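Local coordinates for ribosomal RNA processing protein 6 (Trypanosoma brucei brucei, PDB 4NLC) that probably degrades and trims RNA from its 3' end as an exosome-associated exoribonuclease, of which this is the catalytic core, at residues F139-A151 with L164-L176. The protein carries 1 engineered substitution. Numbering follows the deposited sequence.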
ATOM      1  N   PHE A 139      14.309   8.230  -5.730  1.00 24.90           N
ATOM      2  CA  PHE A 139      14.245   7.088  -4.823  1.00 25.40           C
ATOM      3  C   PHE A 139      15.540   6.260  -4.756  1.00 27.76           C
ATOM      4  O   PHE A 139      15.835   5.714  -3.696  1.00 26.14           O
ATOM      5  CB  PHE A 139      13.030   6.194  -5.109  1.00 27.88           C
ATOM      6  CG  PHE A 139      11.706   6.796  -4.709  1.00 30.22           C
ATOM      7  CD1 PHE A 139      11.342   6.894  -3.372  1.00 35.07           C
ATOM      8  CD2 PHE A 139      10.814   7.252  -5.667  1.00 33.02           C
ATOM      9  CE1 PHE A 139      10.112   7.468  -2.998  1.00 35.60           C
ATOM     10  CE2 PHE A 139       9.583   7.820  -5.290  1.00 36.28           C
ATOM     11  CZ  PHE A 139       9.236   7.905  -3.956  1.00 33.20           C
ATOM     12  N   LEU A 140      16.305   6.187  -5.862  1.00 24.73           N
ATOM     13  CA  LEU A 140      17.572   5.453  -5.981  1.00 24.26           C
ATOM     14  C   LEU A 140      18.787   6.249  -5.535  1.00 30.66           C
ATOM     15  O   LEU A 140      19.844   5.651  -5.355  1.00 32.27           O
ATOM     16  CB  LEU A 140      17.795   4.923  -7.421  1.00 23.31           C
ATOM     17  CG  LEU A 140      16.804   3.850  -7.945  1.00 26.39           C
ATOM     18  CD1 LEU A 140      17.170   3.422  -9.384  1.00 25.49           C
ATOM     19  CD2 LEU A 140      16.774   2.626  -7.040  1.00 24.50           C
ATOM     20  N   GLN A 141      18.656   7.587  -5.376  1.00 27.62           N
ATOM     21  CA  GLN A 141      19.753   8.488  -5.009  1.00 27.26           C
ATOM     22  C   GLN A 141      20.200   8.233  -3.573  1.00 30.31           C
ATOM     23  O   GLN A 141      19.457   8.557  -2.652  1.00 29.72           O
ATOM     24  CB  GLN A 141      19.342   9.957  -5.267  1.00 29.13           C
ATOM     25  CG  GLN A 141      20.378  11.076  -5.028  1.00 51.50           C
ATOM     26  CD  GLN A 141      21.785  10.850  -5.479  1.00 68.18           C
ATOM     27  OE1 GLN A 141      22.132  10.990  -6.650  1.00 68.73           O
ATOM     28  NE2 GLN A 141      22.648  10.630  -4.528  1.00 57.17           N
ATOM     29  N   PRO A 142      21.417   7.662  -3.365  1.00 26.82           N
ATOM     30  CA  PRO A 142      21.879   7.398  -2.001  1.00 27.48           C
ATOM     31  C   PRO A 142      22.118   8.633  -1.132  1.00 33.99           C
ATOM     32  O   PRO A 142      22.130   8.514   0.085  1.00 33.57           O
ATOM     33  CB  PRO A 142      23.177   6.605  -2.215  1.00 30.08           C
ATOM     34  CG  PRO A 142      23.645   6.989  -3.550  1.00 34.33           C
ATOM     35  CD  PRO A 142      22.429   7.254  -4.366  1.00 28.46           C
ATOM     36  N   ASN A 143      22.346   9.808  -1.737  1.00 31.42           N
ATOM     37  CA  ASN A 143      22.613  11.016  -0.944  1.00 30.29           C
ATOM     38  C   ASN A 143      21.335  11.723  -0.501  1.00 29.83           C
ATOM     39  O   ASN A 143      21.397  12.752   0.156  1.00 30.11           O
ATOM     40  CB  ASN A 143      23.567  11.956  -1.672  1.00 31.38           C
ATOM     41  CG  ASN A 143      24.196  12.982  -0.757  1.00 59.90           C
ATOM     42  OD1 ASN A 143      24.765  12.652   0.294  1.00 49.18           O
ATOM     43  ND2 ASN A 143      24.050  14.256  -1.105  1.00 53.40           N
ATOM     44  N   ILE A 144      20.182  11.177  -0.863  1.00 23.94           N
ATOM     45  CA  ILE A 144      18.901  11.744  -0.468  1.00 23.29           C
ATOM     46  C   ILE A 144      18.275  10.751   0.447  1.00 26.89           C
ATOM     47  O   ILE A 144      18.010   9.620   0.021  1.00 27.80           O
ATOM     48  CB  ILE A 144      17.947  12.088  -1.671  1.00 25.53           C
ATOM     49  CG1 ILE A 144      18.633  13.044  -2.693  1.00 24.59           C
ATOM     50  CG2 ILE A 144      16.571  12.648  -1.165  1.00 24.04           C
ATOM     51  CD1 ILE A 144      17.827  13.379  -3.960  1.00 25.93           C
ATOM     52  N   VAL A 145      18.022  11.154   1.709  1.00 21.95           N
ATOM     53  CA  VAL A 145      17.313  10.261   2.643  1.00 20.54           C
ATOM     54  C   VAL A 145      15.804  10.385   2.376  1.00 24.93           C
ATOM     55  O   VAL A 145      15.278  11.509   2.320  1.00 24.78           O
ATOM     56  CB  VAL A 145      17.683  10.525   4.128  1.00 23.91           C
ATOM     57  CG1 VAL A 145      16.749   9.765   5.085  1.00 22.78           C
ATOM     58  CG2 VAL A 145      19.129  10.143   4.395  1.00 24.91           C
ATOM     59  N   LYS A 146      15.106   9.237   2.213  1.00 22.54           N
ATOM     60  CA  LYS A 146      13.645   9.210   2.048  1.00 21.56           C
ATOM     61  C   LYS A 146      13.068   8.781   3.384  1.00 24.82           C
ATOM     62  O   LYS A 146      13.246   7.641   3.808  1.00 25.80           O
ATOM     63  CB  LYS A 146      13.199   8.231   0.952  1.00 23.29           C
ATOM     64  CG  LYS A 146      13.244   8.758  -0.507  1.00 19.80           C
ATOM     65  CD  LYS A 146      14.641   9.062  -1.049  1.00 18.44           C
ATOM     66  CE  LYS A 146      15.506   7.820  -1.166  1.00 26.19           C
ATOM     67  NZ  LYS A 146      16.775   8.069  -1.906  1.00 25.25           N
ATOM     68  N   VAL A 147      12.432   9.713   4.064  1.00 20.53           N
ATOM     69  CA  VAL A 147      11.800   9.512   5.361  1.00 19.15           C
ATOM     70  C   VAL A 147      10.321   9.079   5.166  1.00 25.32           C
ATOM     71  O   VAL A 147       9.514   9.807   4.575  1.00 26.73           O
ATOM     72  CB  VAL A 147      11.891  10.794   6.244  1.00 21.08           C
ATOM     73  CG1 VAL A 147      11.344  10.545   7.659  1.00 20.75           C
ATOM     74  CG2 VAL A 147      13.309  11.339   6.304  1.00 20.33           C
ATOM     75  N   PHE A 148       9.968   7.922   5.698  1.00 19.80           N
ATOM     76  CA  PHE A 148       8.582   7.455   5.702  1.00 19.37           C
ATOM     77  C   PHE A 148       8.224   7.152   7.146  1.00 22.94           C
ATOM     78  O   PHE A 148       9.113   6.846   7.935  1.00 22.78           O
ATOM     79  CB  PHE A 148       8.469   6.150   4.903  1.00 20.78           C
ATOM     80  CG  PHE A 148       8.438   6.228   3.398  1.00 21.31           C
ATOM     81  CD1 PHE A 148       9.607   6.451   2.671  1.00 25.18           C
ATOM     82  CD2 PHE A 148       7.261   5.983   2.701  1.00 21.02           C
ATOM     83  CE1 PHE A 148       9.599   6.416   1.258  1.00 24.99           C
ATOM     84  CE2 PHE A 148       7.252   5.947   1.297  1.00 23.31           C
ATOM     85  CZ  PHE A 148       8.428   6.143   0.588  1.00 22.20           C
ATOM     86  N   HIS A 149       6.942   7.132   7.478  1.00 21.59           N
ATOM     87  CA  HIS A 149       6.519   6.744   8.827  1.00 21.54           C
ATOM     88  C   HIS A 149       5.722   5.425   8.747  1.00 26.50           C
ATOM     89  O   HIS A 149       4.567   5.439   8.348  1.00 26.51           O
ATOM     90  CB  HIS A 149       5.694   7.849   9.509  1.00 22.29           C
ATOM     91  CG  HIS A 149       5.498   7.580  10.968  1.00 25.39           C
ATOM     92  ND1 HIS A 149       6.304   8.163  11.919  1.00 26.78           N
ATOM     93  CD2 HIS A 149       4.646   6.729  11.581  1.00 26.69           C
ATOM     94  CE1 HIS A 149       5.903   7.672  13.078  1.00 26.74           C
ATOM     95  NE2 HIS A 149       4.912   6.805  12.922  1.00 26.76           N
ATOM     96  N   GLY A 150       6.351   4.308   9.116  1.00 22.78           N
ATOM     97  CA  GLY A 150       5.708   3.003   9.060  1.00 23.83           C
ATOM     98  C   GLY A 150       5.519   2.602   7.618  1.00 29.83           C
ATOM     99  O   GLY A 150       4.388   2.624   7.103  1.00 29.82           O
ATOM    100  N   ALA A 151       6.655   2.282   6.963  1.00 24.85           N
ATOM    101  CA  ALA A 151       6.780   2.028   5.524  1.00 25.08           C
ATOM    102  C   ALA A 151       6.557   0.581   5.029  1.00 28.76           C
ATOM    103  O   ALA A 151       6.753   0.345   3.843  1.00 26.64           O
ATOM    104  CB  ALA A 151       8.154   2.504   5.067  1.00 26.34           C
ATOM    105  N   LEU A 164       9.142   1.142  -8.221  1.00 22.63           N
ATOM    106  CA  LEU A 164       9.946   2.068  -7.413  1.00 21.88           C
ATOM    107  C   LEU A 164      10.525   1.400  -6.160  1.00 26.87           C
ATOM    108  O   LEU A 164       9.833   0.658  -5.456  1.00 26.25           O
ATOM    109  CB  LEU A 164       9.182   3.376  -7.073  1.00 21.19           C
ATOM    110  CG  LEU A 164       8.876   4.297  -8.262  1.00 23.93           C
ATOM    111  CD1 LEU A 164       7.977   5.468  -7.862  1.00 23.13           C
ATOM    112  CD2 LEU A 164      10.142   4.824  -8.875  1.00 28.04           C
ATOM    113  N   TYR A 165      11.819   1.681  -5.895  1.00 24.23           N
ATOM    114  CA  TYR A 165      12.637   1.124  -4.823  1.00 23.98           C
ATOM    115  C   TYR A 165      13.431   2.218  -4.094  1.00 30.28           C
ATOM    116  O   TYR A 165      13.982   3.131  -4.730  1.00 29.26           O
ATOM    117  CB  TYR A 165      13.589   0.065  -5.397  1.00 24.86           C
ATOM    118  CG  TYR A 165      12.870  -1.061  -6.110  1.00 26.23           C
ATOM    119  CD1 TYR A 165      12.550  -0.965  -7.467  1.00 27.13           C
ATOM    120  CD2 TYR A 165      12.507  -2.220  -5.433  1.00 27.48           C
ATOM    121  CE1 TYR A 165      11.877  -1.992  -8.125  1.00 26.00           C
ATOM    122  CE2 TYR A 165      11.874  -3.270  -6.090  1.00 28.64           C
ATOM    123  CZ  TYR A 165      11.522  -3.134  -7.424  1.00 33.88           C
ATOM    124  OH  TYR A 165      10.879  -4.162  -8.058  1.00 29.85           O
ATOM    125  N   ILE A 166      13.504   2.089  -2.748  1.00 26.25           N
ATOM    126  CA  ILE A 166      14.102   3.084  -1.869  1.00 25.30           C
ATOM    127  C   ILE A 166      15.532   2.748  -1.429  1.00 30.08           C
ATOM    128  O   ILE A 166      15.765   1.779  -0.716  1.00 31.21           O
ATOM    129  CB  ILE A 166      13.176   3.381  -0.656  1.00 26.89           C
ATOM    130  CG1 ILE A 166      11.694   3.462  -1.081  1.00 26.17           C
ATOM    131  CG2 ILE A 166      13.598   4.685   0.014  1.00 28.04           C
ATOM    132  CD1 ILE A 166      10.677   2.955   0.022  1.00 38.88           C
ATOM    133  N   VAL A 167      16.480   3.577  -1.865  1.00 26.04           N
ATOM    134  CA  VAL A 167      17.878   3.509  -1.485  1.00 26.61           C
ATOM    135  C   VAL A 167      17.999   4.585  -0.385  1.00 30.00           C
ATOM    136  O   VAL A 167      17.724   5.758  -0.624  1.00 29.37           O
ATOM    137  CB  VAL A 167      18.826   3.765  -2.696  1.00 31.12           C
ATOM    138  CG1 VAL A 167      20.277   3.923  -2.244  1.00 31.18           C
ATOM    139  CG2 VAL A 167      18.709   2.649  -3.736  1.00 30.62           C
ATOM    140  N   ASN A 168      18.338   4.159   0.823  1.00 25.91           N
ATOM    141  CA  ASN A 168      18.455   4.986   2.023  1.00 25.98           C
ATOM    142  C   ASN A 168      17.099   5.469   2.547  1.00 29.83           C
ATOM    143  O   ASN A 168      16.802   6.667   2.663  1.00 28.32           O
ATOM    144  CB  ASN A 168      19.468   6.113   1.891  1.00 26.99           C
ATOM    145  CG  ASN A 168      20.852   5.627   2.223  1.00 47.95           C
ATOM    146  OD1 ASN A 168      21.048   4.692   3.022  1.00 46.27           O
ATOM    147  ND2 ASN A 168      21.840   6.229   1.611  1.00 35.88           N
ATOM    148  N   LEU A 169      16.304   4.474   2.916  1.00 25.79           N
ATOM    149  CA  LEU A 169      15.048   4.659   3.573  1.00 25.50           C
ATOM    150  C   LEU A 169      15.350   4.913   5.045  1.00 27.80           C
ATOM    151  O   LEU A 169      16.263   4.299   5.616  1.00 26.87           O
ATOM    152  CB  LEU A 169      14.190   3.357   3.454  1.00 25.72           C
ATOM    153  CG  LEU A 169      12.904   3.269   4.327  1.00 29.38           C
ATOM    154  CD1 LEU A 169      11.848   4.224   3.839  1.00 28.50           C
ATOM    155  CD2 LEU A 169      12.344   1.855   4.350  1.00 30.01           C
ATOM    156  N   PHE A 170      14.598   5.838   5.645  1.00 23.53           N
ATOM    157  CA  PHE A 170      14.605   6.038   7.089  1.00 22.63           C
ATOM    158  C   PHE A 170      13.143   5.968   7.529  1.00 27.96           C
ATOM    159  O   PHE A 170      12.316   6.738   7.049  1.00 27.52           O
ATOM    160  CB  PHE A 170      15.309   7.318   7.564  1.00 22.98           C
ATOM    161  CG  PHE A 170      15.464   7.353   9.074  1.00 24.55           C
ATOM    162  CD1 PHE A 170      14.440   7.830   9.888  1.00 25.48           C
ATOM    163  CD2 PHE A 170      16.635   6.904   9.683  1.00 26.21           C
ATOM    164  CE1 PHE A 170      14.597   7.883  11.277  1.00 26.90           C
ATOM    165  CE2 PHE A 170      16.792   6.970  11.069  1.00 28.27           C
ATOM    166  CZ  PHE A 170      15.763   7.438  11.858  1.00 26.14           C
ATOM    167  N   ASP A 171      12.827   5.009   8.401  1.00 24.97           N
ATOM    168  CA  ASP A 171      11.469   4.806   8.882  1.00 23.67           C
ATOM    169  C   ASP A 171      11.352   5.340  10.315  1.00 27.24           C
ATOM    170  O   ASP A 171      11.947   4.776  11.236  1.00 26.49           O
ATOM    171  CB  ASP A 171      11.083   3.320   8.775  1.00 23.91           C
ATOM    172  CG  ASP A 171       9.606   3.018   9.033  1.00 29.33           C
ATOM    173  OD1 ASP A 171       8.997   3.686   9.908  1.00 28.11           O
ATOM    174  OD2 ASP A 171       9.091   2.065   8.438  1.00 30.41           O
ATOM    175  N   THR A 172      10.598   6.437  10.487  1.00 22.79           N
ATOM    176  CA  THR A 172      10.425   7.107  11.781  1.00 22.64           C
ATOM    177  C   THR A 172       9.623   6.250  12.796  1.00 25.75           C
ATOM    178  O   THR A 172       9.758   6.453  14.007  1.00 26.80           O
ATOM    179  CB  THR A 172       9.850   8.530  11.614  1.00 25.84           C
ATOM    180  OG1 THR A 172       8.755   8.499  10.713  1.00 23.42           O
ATOM    181  CG2 THR A 172      10.881   9.514  11.119  1.00 17.99           C
ATOM    182  N   SER A 173       8.825   5.287  12.310  1.00 20.88           N
ATOM    183  CA  SER A 173       8.089   4.399  13.188  1.00 21.31           C
ATOM    184  C   SER A 173       9.084   3.382  13.794  1.00 25.79           C
ATOM    185  O   SER A 173       9.012   3.107  14.990  1.00 24.75           O
ATOM    186  CB  SER A 173       6.952   3.716  12.432  1.00 25.27           C
ATOM    187  OG  SER A 173       6.280   2.794  13.272  1.00 35.05           O
ATOM    188  N   ILE A 174      10.058   2.897  12.994  1.00 23.76           N
ATOM    189  CA  ILE A 174      11.104   1.980  13.477  1.00 24.79           C
ATOM    190  C   ILE A 174      11.957   2.708  14.530  1.00 30.67           C
ATOM    191  O   ILE A 174      12.278   2.105  15.552  1.00 32.81           O
ATOM    192  CB  ILE A 174      11.940   1.329  12.329  1.00 27.55           C
ATOM    193  CG1 ILE A 174      11.050   0.400  11.446  1.00 27.20           C
ATOM    194  CG2 ILE A 174      13.162   0.561  12.885  1.00 26.35           C
ATOM    195  CD1 ILE A 174      11.782  -0.227  10.249  1.00 23.59           C
ATOM    196  N   ALA A 175      12.261   4.014  14.314  1.00 26.29           N
ATOM    197  CA  ALA A 175      12.995   4.843  15.288  1.00 26.19           C
ATOM    198  C   ALA A 175      12.260   4.847  16.639  1.00 27.79           C
ATOM    199  O   ALA A 175      12.858   4.548  17.659  1.00 27.13           O
ATOM    200  CB  ALA A 175      13.130   6.272  14.768  1.00 26.74           C
ATOM    201  N   LEU A 176      10.943   5.108  16.625  1.00 25.29           N
ATOM    202  CA  LEU A 176      10.118   5.147  17.851  1.00 24.09           C
ATOM    203  C   LEU A 176      10.057   3.780  18.558  1.00 27.29           C
ATOM    204  O   LEU A 176      10.246   3.731  19.774  1.00 26.50           O
ATOM    205  CB  LEU A 176       8.734   5.746  17.552  1.00 23.44           C
ATOM    206  CG  LEU A 176       8.704   7.293  17.392  1.00 26.18           C
ATOM    207  CD1 LEU A 176       7.428   7.776  16.716  1.00 24.43           C
ATOM    208  CD2 LEU A 176       8.809   8.005  18.740  1.00 25.74           C
TER
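Phe-148 and Leu-169 meet in the tight part of this contact, where CD1 of the leucine lies 3.4 Å from CD1 of the ring and the two side chains cross at about a right angle. Ile-166 CD1 approaches the same ring at CE1 (3.8 Å). Lys-146, Phe-148 and Leu-169 project from one face of the parallel strands 145-148 and 169-171, whose axes lie 28° apart; through N and O, Lys-146 bonds Asn-168 and Phe-170, and Phe-148 bonds Phe-170 and Thr-172. Bends at chi2 and chi3 fold the Lys-146 chain back along Ile-166 CG2, bringing NZ 2.8 Å from Val-167 O; Ile-144 O and Val-138 O also accept from this buried ammonium group. Asp-171 takes Gly-150 N on OD1 (2.8 Å) and Ala-151 N on OD2 (2.9 Å), both from above the carboxylate plane, while OD1 also caps helix 172-178 through Ser-173 N. The His-149 ring is held too: Ser-173 CB makes a CH-pi contact over its face, ND1 lies 2.8 Å from Thr-172 OG1, and NE2 bonds His-183 O. Packing is looser at the margin, where partly exposed Pro-142 only grazes Val-167 CG1 with CB (4.0 Å), and Gly-150 is exposed. Helix 152-162 links the two strands, completing a beta-alpha-beta unit of the RNase H-like exonuclease fold.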